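Local coordinates for SLT domain-containing protein (Bdellovibrio bacteriovorus HD100, PDB 6TAB) that probably cleaves peptidoglycan as a lysozyme-like hydrolase of altered substrate specificity that helps the predatory bacterium leave its prey cell, at residues 139-144 / 244-249; 213-218 / 224-229. One frame throughout, in Å; residues are numbered along the deposited sequence.

Contact 1: residues 139-144 / 244-249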
ATOM      1  N   MET A 139      -6.015   0.344   1.275  1.00 11.96           N
ATOM      2  CA  MET A 139      -5.292   1.596   1.590  1.00 12.37           C
ATOM      3  C   MET A 139      -5.789   2.745   0.681  1.00 13.20           C
ATOM      4  O   MET A 139      -6.000   3.884   1.159  1.00 14.28           O
ATOM      5  CB  MET A 139      -3.780   1.373   1.453  1.00 13.40           C
ATOM      6  CG  MET A 139      -3.230   0.339   2.449  1.00 13.52           C
ATOM      7  SD  MET A 139      -1.577  -0.317   1.963  1.00 14.22           S
ATOM      8  CE  MET A 139      -0.630   1.208   1.954  1.00 16.68           C
ATOM      9  N   VAL A 140      -5.955   2.463  -0.620  1.00 12.63           N
ATOM     10  CA  VAL A 140      -6.504   3.469  -1.576  1.00 12.52           C
ATOM     11  C   VAL A 140      -7.895   3.947  -1.111  1.00 13.26           C
ATOM     12  O   VAL A 140      -8.177   5.162  -1.175  1.00 14.42           O
ATOM     13  CB  VAL A 140      -6.512   2.898  -3.005  1.00 12.80           C
ATOM     14  CG1 VAL A 140      -7.308   3.810  -3.949  1.00 14.31           C
ATOM     15  CG2 VAL A 140      -5.089   2.644  -3.537  1.00 13.20           C
ATOM     16  N   ARG A 141      -8.748   3.018  -0.665  1.00 13.03           N
ATOM     17  CA  ARG A 141     -10.112   3.383  -0.214  1.00 13.72           C
ATOM     18  C   ARG A 141     -10.027   4.521   0.814  1.00 15.10           C
ATOM     19  O   ARG A 141     -10.786   5.501   0.715  1.00 17.33           O
ATOM     20  CB  ARG A 141     -10.844   2.179   0.412  1.00 16.83           C
ATOM     21  CG  ARG A 141     -12.100   2.491   1.230  1.00 20.51           C
ATOM     22  CD  ARG A 141     -13.235   3.191   0.526  1.00 21.63           C
ATOM     23  NE  ARG A 141     -14.296   3.507   1.497  1.00 25.87           N
ATOM     24  CZ  ARG A 141     -14.381   4.630   2.207  1.00 26.74           C
ATOM     25  NH1 ARG A 141     -13.432   5.555   2.114  1.00 28.83           N
ATOM     26  NH2 ARG A 141     -15.436   4.811   2.998  1.00 36.86           N
ATOM     27  N   PHE A 142      -9.115   4.398   1.791  1.00 14.41           N
ATOM     28  CA  PHE A 142      -9.067   5.381   2.910  1.00 15.83           C
ATOM     29  C   PHE A 142      -8.157   6.587   2.634  1.00 17.36           C
ATOM     30  O   PHE A 142      -8.364   7.635   3.269  1.00 22.98           O
ATOM     31  CB  PHE A 142      -8.762   4.691   4.254  1.00 16.14           C
ATOM     32  CG  PHE A 142      -9.909   3.827   4.724  1.00 16.61           C
ATOM     33  CD1 PHE A 142     -11.113   4.405   5.138  1.00 17.94           C
ATOM     34  CD2 PHE A 142      -9.856   2.448   4.605  1.00 15.96           C
ATOM     35  CE1 PHE A 142     -12.183   3.603   5.508  1.00 20.55           C
ATOM     36  CE2 PHE A 142     -10.920   1.654   4.982  1.00 17.49           C
ATOM     37  CZ  PHE A 142     -12.096   2.239   5.408  1.00 19.65           C
ATOM     38  N   GLU A 143      -7.142   6.449   1.750  1.00 14.09           N
ATOM     39  CA  GLU A 143      -6.296   7.609   1.421  1.00 15.69           C
ATOM     40  C   GLU A 143      -7.003   8.579   0.452  1.00 15.22           C
ATOM     41  O   GLU A 143      -6.879   9.794   0.615  1.00 16.45           O
ATOM     42  CB  GLU A 143      -4.938   7.154   0.868  1.00 15.34           C
ATOM     43  CG  GLU A 143      -4.021   6.513   1.888  1.00 15.67           C
ATOM     44  CD  GLU A 143      -3.500   7.467   2.944  1.00 17.34           C
ATOM     45  OE1 GLU A 143      -3.681   8.724   2.787  1.00 18.93           O
ATOM     46  OE2 GLU A 143      -2.817   6.988   3.900  1.00 19.51           O
ATOM     47  N   SER A 144      -7.626   8.042  -0.602  1.00 15.61           N
ATOM     48  CA  SER A 144      -8.219   8.875  -1.705  1.00 16.55           C
ATOM     49  C   SER A 144      -9.656   8.506  -2.136  1.00 17.42           C
ATOM     50  O   SER A 144     -10.166   9.135  -3.061  1.00 18.45           O
ATOM     51  CB  SER A 144      -7.335   8.778  -2.930  1.00 16.61           C
ATOM     52  OG  SER A 144      -7.342   7.455  -3.458  1.00 15.76           O
ATOM     53  N   VAL A 244      -7.666  -3.814   8.867  1.00 13.03           N
ATOM     54  CA  VAL A 244      -7.327  -5.059   9.607  1.00 14.00           C
ATOM     55  C   VAL A 244      -8.465  -6.099   9.482  1.00 13.20           C
ATOM     56  O   VAL A 244      -8.209  -7.271   9.250  1.00 13.49           O
ATOM     57  CB  VAL A 244      -7.041  -4.768  11.097  1.00 17.35           C
ATOM     58  CG1 VAL A 244      -7.017  -6.026  11.966  1.00 20.37           C
ATOM     59  CG2 VAL A 244      -5.749  -4.001  11.256  1.00 18.71           C
ATOM     60  N   SER A 245      -9.741  -5.661   9.670  1.00 15.00           N
ATOM     61  CA  SER A 245     -10.899  -6.559   9.620  1.00 15.36           C
ATOM     62  C   SER A 245     -11.033  -7.216   8.231  1.00 13.87           C
ATOM     63  O   SER A 245     -11.215  -8.445   8.098  1.00 15.78           O
ATOM     64  CB  SER A 245     -12.181  -5.840  10.004  1.00 19.15           C
ATOM     65  OG  SER A 245     -13.269  -6.758  10.082  1.00 24.61           O
ATOM     66  N   TRP A 246     -10.966  -6.393   7.178  1.00 13.77           N
ATOM     67  CA  TRP A 246     -11.144  -6.919   5.817  1.00 13.97           C
ATOM     68  C   TRP A 246     -10.023  -7.910   5.472  1.00 14.24           C
ATOM     69  O   TRP A 246     -10.277  -8.948   4.865  1.00 16.07           O
ATOM     70  CB  TRP A 246     -11.250  -5.793   4.797  1.00 13.95           C
ATOM     71  CG  TRP A 246     -12.421  -4.854   4.968  1.00 16.62           C
ATOM     72  CD1 TRP A 246     -13.533  -5.008   5.737  1.00 20.08           C
ATOM     73  CD2 TRP A 246     -12.519  -3.535   4.405  1.00 16.25           C
ATOM     74  NE1 TRP A 246     -14.331  -3.880   5.673  1.00 23.05           N
ATOM     75  CE2 TRP A 246     -13.728  -2.956   4.854  1.00 20.45           C
ATOM     76  CE3 TRP A 246     -11.655  -2.769   3.623  1.00 16.56           C
ATOM     77  CZ2 TRP A 246     -14.111  -1.667   4.488  1.00 22.09           C
ATOM     78  CZ3 TRP A 246     -12.047  -1.505   3.235  1.00 17.04           C
ATOM     79  CH2 TRP A 246     -13.272  -0.966   3.654  1.00 20.62           C
ATOM     80  N   SER A 247      -8.770  -7.593   5.841  1.00 13.04           N
ATOM     81  CA  SER A 247      -7.615  -8.487   5.605  1.00 12.84           C
ATOM     82  C   SER A 247      -7.811  -9.856   6.284  1.00 12.51           C
ATOM     83  O   SER A 247      -7.713 -10.924   5.652  1.00 14.24           O
ATOM     84  CB  SER A 247      -6.343  -7.809   6.102  1.00 13.39           C
ATOM     85  OG  SER A 247      -5.210  -8.670   6.034  1.00 13.96           O
ATOM     86  N   GLN A 248      -8.111  -9.831   7.598  1.00 12.43           N
ATOM     87  CA  GLN A 248      -8.102 -11.077   8.395  1.00 15.45           C
ATOM     88  C   GLN A 248      -9.309 -11.967   8.047  1.00 14.23           C
ATOM     89  O   GLN A 248      -9.256 -13.197   8.323  1.00 15.94           O
ATOM     90  CB  GLN A 248      -7.941 -10.773   9.880  1.00 16.80           C
ATOM     91  CG  GLN A 248      -9.205 -10.232  10.508  1.00 15.56           C
ATOM     92  CD  GLN A 248      -9.046  -9.556  11.864  1.00 20.91           C
ATOM     93  OE1 GLN A 248      -7.979  -9.434  12.477  1.00 22.27           O
ATOM     94  NE2 GLN A 248     -10.139  -9.046  12.327  1.00 18.96           N
ATOM     95  N   ASN A 249     -10.340 -11.406   7.394  1.00 14.39           N
ATOM     96  CA  ASN A 249     -11.548 -12.171   6.991  1.00 15.20           C
ATOM     97  C   ASN A 249     -11.517 -12.623   5.519  1.00 14.53           C
ATOM     98  O   ASN A 249     -12.496 -13.266   5.068  1.00 16.43           O
ATOM     99  CB  ASN A 249     -12.807 -11.383   7.358  1.00 17.25           C
ATOM    100  CG  ASN A 249     -13.020 -11.354   8.867  1.00 18.08           C
ATOM    101  OD1 ASN A 249     -13.200 -10.307   9.466  1.00 25.96           O
ATOM    102  ND2 ASN A 249     -13.084 -12.523   9.489  1.00 23.16           N
TER
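The ring of Phe142 meets the indole of Trp246 with its CE2 and CZ lying obliquely against Trp246 CH2 and CZ3: the ring planes are near parallel, 26° apart, yet slid so far that the centroids of the Phe142 ring and the six-membered ring of Trp246 stand 5.7 Å from each other. This slid-apart aromatic pair, too little overlapped to be a stack, joins two helices of the lysozyme-like SLT fold, 125-144 and 238-248, near the surface. One face of Phe142 is taken by its own neighbour, Arg141 CG, 3.9 Å above the plane and over its centre. Arg141 in turn folds its guanidinium back so that Phe142 CE1 lies 4.0 Å above the middle of that group. At the edge of the indole, near its plane, the same methylene of Arg141 comes within 4.4 Å of Trp246 CH2. The two aromatic side chains approach from opposite directions; in Trp246, CG lies anti to the carbonyl carbon (chi1 -62°), which carries the six-membered ring toward Phe142. Earlier in helix 125-144 the indole also touches Phe134 and Ser138, while Phe142 reaches back to Ser239, Ser242 and Ile243. No hydrogen bond joins the two segments, and just 96 Å² is buried. Phe142 CE2 lies 3.8 Å from both Trp246 CH2 and CZ3.

Contact 2: residues 213-218 / 224-229; sequences RIAGKV and GGARYW
Ile214 and Gly225 are joined by the sole hydrogen bond between 213-218 and 224-229: Gly225 N donates to Ile214 O over 2.8 Å, bent at the hydrogen and with the donor tilted 33° from the carbonyl plane. The segments flank a short beta-hairpin, 217-218 with 221-222; 213-218 includes its first strand. Gly224 lies opposite Ala215, the nearest CA pair (4.8 Å), and its CA is 3.5 Å from Arg213 O in a CA-H...O contact. Having no side chain, Gly224 packs its CA directly against the carbonyl oxygens of Arg213 and Ile214. Beside this backbone junction, Ala215 CB meets Ala226 CB at 4.2 Å. The side chain of Arg213 runs from CB through CG and CD back along its own segment, CD anti to CA, and the bend at chi3 (-65°) brings NE to Ala215 O. NE donates to that oxygen at 2.8 Å, a nearly straight bond (169°) in the guanidinium plane, and beyond it Val218 CG2 rests 3.6 Å above one face of the group, toward its rim. Outside the pair, Asp112 accepts from the backbone N of Ile214 and Ala215, and Asp211 from Gly224 N. The junction thus depends mainly on backbone polar groups: two stretches of main chain, each held by an aspartate, meet through one amide and a pair of methyl groups.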
ATOM      1  N   ARG A 213       7.623  -7.247   9.177  1.00 12.16           N
ATOM      2  CA  ARG A 213       6.227  -7.146   9.642  1.00 12.42           C
ATOM      3  C   ARG A 213       5.493  -6.119   8.781  1.00 12.46           C
ATOM      4  O   ARG A 213       6.119  -5.248   8.141  1.00 13.37           O
ATOM      5  CB  ARG A 213       6.169  -6.845  11.141  1.00 14.61           C
ATOM      6  CG  ARG A 213       6.831  -5.551  11.550  1.00 15.25           C
ATOM      7  CD  ARG A 213       6.979  -5.374  13.079  1.00 16.85           C
ATOM      8  NE  ARG A 213       5.673  -5.268  13.695  1.00 17.01           N
ATOM      9  CZ  ARG A 213       5.190  -5.976  14.709  1.00 17.30           C
ATOM     10  NH1 ARG A 213       5.974  -6.778  15.407  1.00 20.88           N
ATOM     11  NH2 ARG A 213       3.908  -5.840  15.035  1.00 19.65           N
ATOM     12  N   ILE A 214       4.154  -6.259   8.769  1.00 12.37           N
ATOM     13  CA  ILE A 214       3.281  -5.395   7.951  1.00 12.37           C
ATOM     14  C   ILE A 214       3.111  -3.988   8.536  1.00 12.73           C
ATOM     15  O   ILE A 214       3.134  -2.987   7.775  1.00 14.25           O
ATOM     16  CB  ILE A 214       1.924  -6.081   7.718  1.00 12.85           C
ATOM     17  CG1 ILE A 214       2.105  -7.367   6.897  1.00 14.63           C
ATOM     18  CG2 ILE A 214       0.895  -5.141   7.082  1.00 13.77           C
ATOM     19  CD1 ILE A 214       0.890  -8.293   6.844  1.00 16.69           C
ATOM     20  N   ALA A 215       2.934  -3.912   9.860  1.00 13.06           N
ATOM     21  CA  ALA A 215       2.664  -2.622  10.529  1.00 13.16           C
ATOM     22  C   ALA A 215       3.083  -2.744  12.007  1.00 15.23           C
ATOM     23  O   ALA A 215       3.945  -3.565  12.352  1.00 16.31           O
ATOM     24  CB  ALA A 215       1.210  -2.229  10.300  1.00 15.39           C
ATOM     25  N   GLY A 216       2.496  -1.915  12.874  1.00 14.75           N
ATOM     26  CA  GLY A 216       2.702  -1.936  14.340  1.00 15.35           C
ATOM     27  C   GLY A 216       3.823  -1.003  14.807  1.00 16.08           C
ATOM     28  O   GLY A 216       4.607  -0.472  14.030  1.00 17.96           O
ATOM     29  N   LYS A 217       3.823  -0.749  16.120  1.00 20.58           N
ATOM     30  CA  LYS A 217       4.804   0.083  16.776  1.00 21.73           C
ATOM     31  C   LYS A 217       5.622  -0.804  17.733  1.00 22.60           C
ATOM     32  O   LYS A 217       5.060  -1.489  18.572  1.00 27.58           O
ATOM     33  CB  LYS A 217       4.122   1.227  17.533  1.00 25.64           C
ATOM     34  CG  LYS A 217       5.053   2.281  18.115  1.00 31.88           C
ATOM     35  CD  LYS A 217       4.366   3.313  19.016  1.00 37.28           C
ATOM     36  CE  LYS A 217       4.070   4.614  18.322  1.00 45.27           C
ATOM     37  NZ  LYS A 217       3.957   5.718  19.301  1.00 53.23           N
ATOM     38  N   VAL A 218       6.946  -0.779  17.588  1.00 21.03           N
ATOM     39  CA  VAL A 218       7.842  -1.607  18.398  1.00 22.77           C
ATOM     40  C   VAL A 218       8.930  -0.705  18.993  1.00 23.57           C
ATOM     41  O   VAL A 218       9.639  -0.013  18.257  1.00 26.56           O
ATOM     42  CB  VAL A 218       8.474  -2.746  17.575  1.00 25.54           C
ATOM     43  CG1 VAL A 218       9.425  -3.565  18.432  1.00 28.83           C
ATOM     44  CG2 VAL A 218       7.428  -3.655  16.928  1.00 25.23           C
ATOM     45  N   GLY A 224       7.193  -1.383   9.135  1.00 13.64           N
ATOM     46  CA  GLY A 224       6.537  -1.816   7.897  1.00 13.17           C
ATOM     47  C   GLY A 224       5.855  -0.658   7.182  1.00 13.40           C
ATOM     48  O   GLY A 224       6.382   0.470   7.087  1.00 13.96           O
ATOM     49  N   GLY A 225       4.668  -0.919   6.606  1.00 13.60           N
ATOM     50  CA  GLY A 225       3.925   0.135   5.873  1.00 14.29           C
ATOM     51  C   GLY A 225       3.528   1.300   6.775  1.00 13.67           C
ATOM     52  O   GLY A 225       3.278   2.420   6.257  1.00 14.41           O
ATOM     53  N   ALA A 226       3.432   1.063   8.105  1.00 13.04           N
ATOM     54  CA  ALA A 226       3.104   2.173   9.045  1.00 14.13           C
ATOM     55  C   ALA A 226       4.239   3.211   9.102  1.00 15.11           C
ATOM     56  O   ALA A 226       4.033   4.308   9.607  1.00 16.66           O
ATOM     57  CB  ALA A 226       2.772   1.628  10.416  1.00 14.44           C
ATOM     58  N   ARG A 227       5.455   2.880   8.606  1.00 14.82           N
ATOM     59  CA  ARG A 227       6.517   3.933   8.484  1.00 17.03           C
ATOM     60  C   ARG A 227       6.030   5.101   7.596  1.00 16.36           C
ATOM     61  O   ARG A 227       6.384   6.268   7.859  1.00 19.81           O
ATOM     62  CB  ARG A 227       7.800   3.333   7.878  1.00 19.61           C
ATOM     63  CG  ARG A 227       8.539   2.320   8.750  1.00 21.36           C
ATOM     64  CD  ARG A 227       9.999   2.591   8.830  1.00 21.77           C
ATOM     65  NE  ARG A 227      10.729   1.564   9.546  1.00 18.90           N
ATOM     66  CZ  ARG A 227      11.968   1.778   9.983  1.00 21.76           C
ATOM     67  NH1 ARG A 227      12.469   3.024  10.026  1.00 26.23           N
ATOM     68  NH2 ARG A 227      12.677   0.748  10.418  1.00 22.56           N
ATOM     69  N   TYR A 228       5.237   4.817   6.549  1.00 15.62           N
ATOM     70  CA  TYR A 228       4.848   5.841   5.536  1.00 14.87           C
ATOM     71  C   TYR A 228       3.377   6.281   5.703  1.00 15.59           C
ATOM     72  O   TYR A 228       3.097   7.475   5.555  1.00 18.38           O
ATOM     73  CB  TYR A 228       5.079   5.316   4.103  1.00 13.73           C
ATOM     74  CG  TYR A 228       5.097   6.421   3.060  1.00 15.07           C
ATOM     75  CD1 TYR A 228       3.926   6.849   2.430  1.00 14.72           C
ATOM     76  CD2 TYR A 228       6.284   7.072   2.726  1.00 16.28           C
ATOM     77  CE1 TYR A 228       3.928   7.914   1.537  1.00 16.26           C
ATOM     78  CE2 TYR A 228       6.301   8.124   1.830  1.00 16.59           C
ATOM     79  CZ  TYR A 228       5.122   8.569   1.249  1.00 16.62           C
ATOM     80  OH  TYR A 228       5.125   9.631   0.369  1.00 18.55           O
ATOM     81  N   TRP A 229       2.451   5.336   5.948  1.00 13.79           N
ATOM     82  CA  TRP A 229       0.977   5.615   5.848  1.00 15.03           C
ATOM     83  C   TRP A 229       0.291   5.620   7.223  1.00 15.85           C
ATOM     84  O   TRP A 229       0.290   4.621   7.958  1.00 16.06           O
ATOM     85  CB  TRP A 229       0.285   4.609   4.918  1.00 14.21           C
ATOM     86  CG  TRP A 229       0.590   4.747   3.460  1.00 13.98           C
ATOM     87  CD1 TRP A 229       0.054   5.667   2.606  1.00 14.91           C
ATOM     88  CD2 TRP A 229       1.473   3.926   2.664  1.00 12.92           C
ATOM     89  NE1 TRP A 229       0.555   5.504   1.342  1.00 14.27           N
ATOM     90  CE2 TRP A 229       1.401   4.422   1.334  1.00 13.09           C
ATOM     91  CE3 TRP A 229       2.320   2.826   2.934  1.00 13.12           C
ATOM     92  CZ2 TRP A 229       2.097   3.805   0.283  1.00 13.62           C
ATOM     93  CZ3 TRP A 229       2.989   2.220   1.897  1.00 12.56           C
ATOM     94  CH2 TRP A 229       2.901   2.717   0.597  1.00 14.04           C
TER

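How the contacts relate
Contact 1 is a surface contact between helices 125-144 and 238-248, whereas contact 2 is buried and joins the two ends of a hairpin region that follows helix 193-211. Their chemistry follows: the first relies on aromatic carbons and an arginine methylene without a hydrogen bond, the second on main-chain atoms, glycine and small methyls, and it buries nearly twice as much surface. Their segments differ in separation too, 100 residues against 6. With centres about 14 Å apart, the two still touch through helix 125-144: Met139 CE packs 3.5 Å from Trp229 CE3, and Glu143 OE2 lies 3.4 Å from Trp229 CD1. That helix therefore faces contact 1 with one side and Trp229 with another.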